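Hemolysin activator protein CdiB (Acinetobacter baumannii ACICU, PDB 6WIL) probably secretes its partner CdiA toxin across the outer membrane as the TpsB transporter of a contact-dependent growth inhibition system. Local coordinates at residues W417-R422 and L438-Q443. Numbering follows the deposited sequence.
Sequences WSADLR and LNWRGQ. With C8E ((hydroxyethyloxy)tri(ethyloxy)octane), chain D.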
# COMPACT_ATOMS: atom_id res chain seq x y z
N TRP A 417 13.29 12.37 -6.30
CA TRP A 417 13.17 11.39 -5.24
C TRP A 417 11.90 11.68 -4.44
O TRP A 417 11.68 12.81 -4.00
CB TRP A 417 14.39 11.43 -4.32
CG TRP A 417 15.61 10.83 -4.94
CD1 TRP A 417 16.53 11.47 -5.71
CD2 TRP A 417 16.03 9.47 -4.84
NE1 TRP A 417 17.51 10.59 -6.10
CE2 TRP A 417 17.23 9.35 -5.58
CE3 TRP A 417 15.52 8.33 -4.19
CZ2 TRP A 417 17.92 8.15 -5.69
CZ3 TRP A 417 16.21 7.14 -4.31
CH2 TRP A 417 17.40 7.06 -5.05
N SER A 418 11.07 10.66 -4.27
CA SER A 418 9.84 10.78 -3.51
C SER A 418 9.80 9.69 -2.44
O SER A 418 10.30 8.58 -2.64
CB SER A 418 8.61 10.67 -4.41
OG SER A 418 8.50 11.82 -5.24
N ALA A 419 9.20 10.03 -1.31
CA ALA A 419 9.13 9.10 -0.20
C ALA A 419 7.81 9.30 0.54
O ALA A 419 7.21 10.38 0.51
CB ALA A 419 10.31 9.27 0.75
N ASP A 420 7.37 8.24 1.21
CA ASP A 420 6.10 8.22 1.91
C ASP A 420 6.22 7.36 3.15
O ASP A 420 6.94 6.35 3.16
CB ASP A 420 4.98 7.68 1.02
CG ASP A 420 4.46 8.71 0.06
OD1 ASP A 420 3.86 9.69 0.54
OD2 ASP A 420 4.68 8.56 -1.16
N LEU A 421 5.52 7.76 4.20
CA LEU A 421 5.50 6.99 5.43
C LEU A 421 4.17 7.21 6.13
O LEU A 421 3.72 8.35 6.26
CB LEU A 421 6.67 7.38 6.34
CG LEU A 421 7.01 6.38 7.45
CD1 LEU A 421 8.51 6.37 7.68
CD2 LEU A 421 6.26 6.72 8.73
N ARG A 422 3.55 6.12 6.57
CA ARG A 422 2.31 6.20 7.33
C ARG A 422 2.39 5.25 8.51
O ARG A 422 2.97 4.16 8.41
CB ARG A 422 1.09 5.87 6.46
CG ARG A 422 0.85 6.87 5.33
CD ARG A 422 -0.48 6.62 4.67
NE ARG A 422 -0.59 5.25 4.16
CZ ARG A 422 -1.71 4.72 3.67
NH1 ARG A 422 -2.82 5.45 3.61
NH2 ARG A 422 -1.71 3.47 3.23
N LEU A 438 -0.15 9.06 11.71
CA LEU A 438 0.89 9.93 11.18
C LEU A 438 1.06 9.67 9.70
O LEU A 438 1.27 8.53 9.28
CB LEU A 438 2.23 9.72 11.91
CG LEU A 438 3.43 10.51 11.38
CD1 LEU A 438 4.24 11.09 12.53
CD2 LEU A 438 4.33 9.65 10.50
N ASN A 439 0.98 10.74 8.90
CA ASN A 439 1.24 10.70 7.47
C ASN A 439 2.44 11.58 7.16
O ASN A 439 2.48 12.75 7.56
CB ASN A 439 0.03 11.18 6.67
CG ASN A 439 -1.20 10.34 6.91
OD1 ASN A 439 -1.11 9.12 7.07
ND2 ASN A 439 -2.36 10.98 6.95
N TRP A 440 3.42 11.03 6.44
CA TRP A 440 4.62 11.76 6.07
C TRP A 440 4.91 11.55 4.60
O TRP A 440 4.92 10.42 4.11
CB TRP A 440 5.82 11.32 6.91
CG TRP A 440 7.09 12.00 6.50
CD1 TRP A 440 7.58 13.18 6.99
CD2 TRP A 440 8.04 11.55 5.53
NE1 TRP A 440 8.77 13.49 6.38
CE2 TRP A 440 9.08 12.50 5.48
CE3 TRP A 440 8.12 10.43 4.70
CZ2 TRP A 440 10.17 12.37 4.63
CZ3 TRP A 440 9.20 10.30 3.86
CH2 TRP A 440 10.22 11.26 3.83
N ARG A 441 5.17 12.65 3.89
CA ARG A 441 5.56 12.62 2.49
C ARG A 441 6.72 13.58 2.28
O ARG A 441 6.73 14.68 2.84
CB ARG A 441 4.38 12.99 1.58
CG ARG A 441 4.74 13.17 0.12
CD ARG A 441 3.55 12.89 -0.78
NE ARG A 441 3.05 11.53 -0.60
CZ ARG A 441 2.08 11.00 -1.33
NH1 ARG A 441 1.68 9.75 -1.11
NH2 ARG A 441 1.50 11.71 -2.29
N GLY A 442 7.69 13.16 1.48
CA GLY A 442 8.88 13.96 1.27
C GLY A 442 9.35 13.89 -0.17
O GLY A 442 9.16 12.88 -0.86
N GLN A 443 9.97 14.98 -0.61
CA GLN A 443 10.48 15.09 -1.97
C GLN A 443 11.84 15.78 -1.94
O GLN A 443 12.03 16.78 -1.25
CB GLN A 443 9.51 15.88 -2.85
CG GLN A 443 10.08 16.36 -4.16
CD GLN A 443 9.06 17.07 -5.01
OE1 GLN A 443 7.93 16.60 -5.15
NE2 GLN A 443 9.44 18.20 -5.58
C1 C8E D . 16.97 8.70 -0.67
C2 C8E D . 15.96 9.85 -0.79
C3 C8E D . 14.56 9.35 -0.41
C4 C8E D . 13.57 10.51 -0.48
C5 C8E D . 13.86 11.49 0.65
C6 C8E D . 13.01 12.75 0.45
C7 C8E D . 12.67 13.35 1.81
C8 C8E D . 13.69 14.43 2.17
O9 C8E D . 13.02 15.64 2.32
C10 C8E D . 13.85 16.73 2.62
C11 C8E D . 13.05 18.03 2.49
O12 C8E D . 13.28 18.84 3.60
C13 C8E D . 12.79 20.15 3.47
C14 C8E D . 13.13 20.95 4.72
O15 C8E D . 13.28 20.10 5.82
C16 C8E D . 13.46 20.76 7.04
C17 C8E D . 13.10 19.84 8.21
O18 C8E D . 14.01 18.78 8.28
C19 C8E D . 13.96 18.07 9.49
C20 C8E D . 13.65 16.60 9.22
O21 C8E D . 14.59 16.06 8.33
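The hairpin of strands 414-429 and 432-444 belongs to the 16-stranded outer-membrane barrel of the Omp85 superfamily, and where A419 and L421 face G442 and W440 it illustrates how such a wall divides lipid from lumen. Both are antiparallel hydrogen-bonded pairs: A419 N reaches G442 O at 2.9 Å and G442 N returns to A419 O, while L421 N to W440 O and W440 N to L421 O are both 2.7 Å.

On the face bearing A419, L421 and W440, the indole dominates. CG is anti to the backbone N (chi1 177°), and chi2 of 89° turns the six-membered ring toward A419 and G442: CZ3 meets A419 CB at 3.5 Å near the ring plane, CE3 approaches L421 CB at 3.8 Å, and G442 N sits above one face, toward the rim. The detergent C8E runs along this surface, its C4 3.7 Å from A419 CB and its C7 3.8 Å from W440 CH2. Q478 accepts a hydrogen bond from W440 NE1.

The other face is polar. D420 and R441 lie side by side, pointing the same way, and form a salt bridge from R441 NE to D420 OD1, doubtful in its detail. R422 bridges to D27 of helix 8-27, the helix inside the barrel, and to D377.

Detergent beside alanine and indole is consistent with an outward, membrane-facing surface here and a polar inner wall, where R422 pairs with D27 and D377.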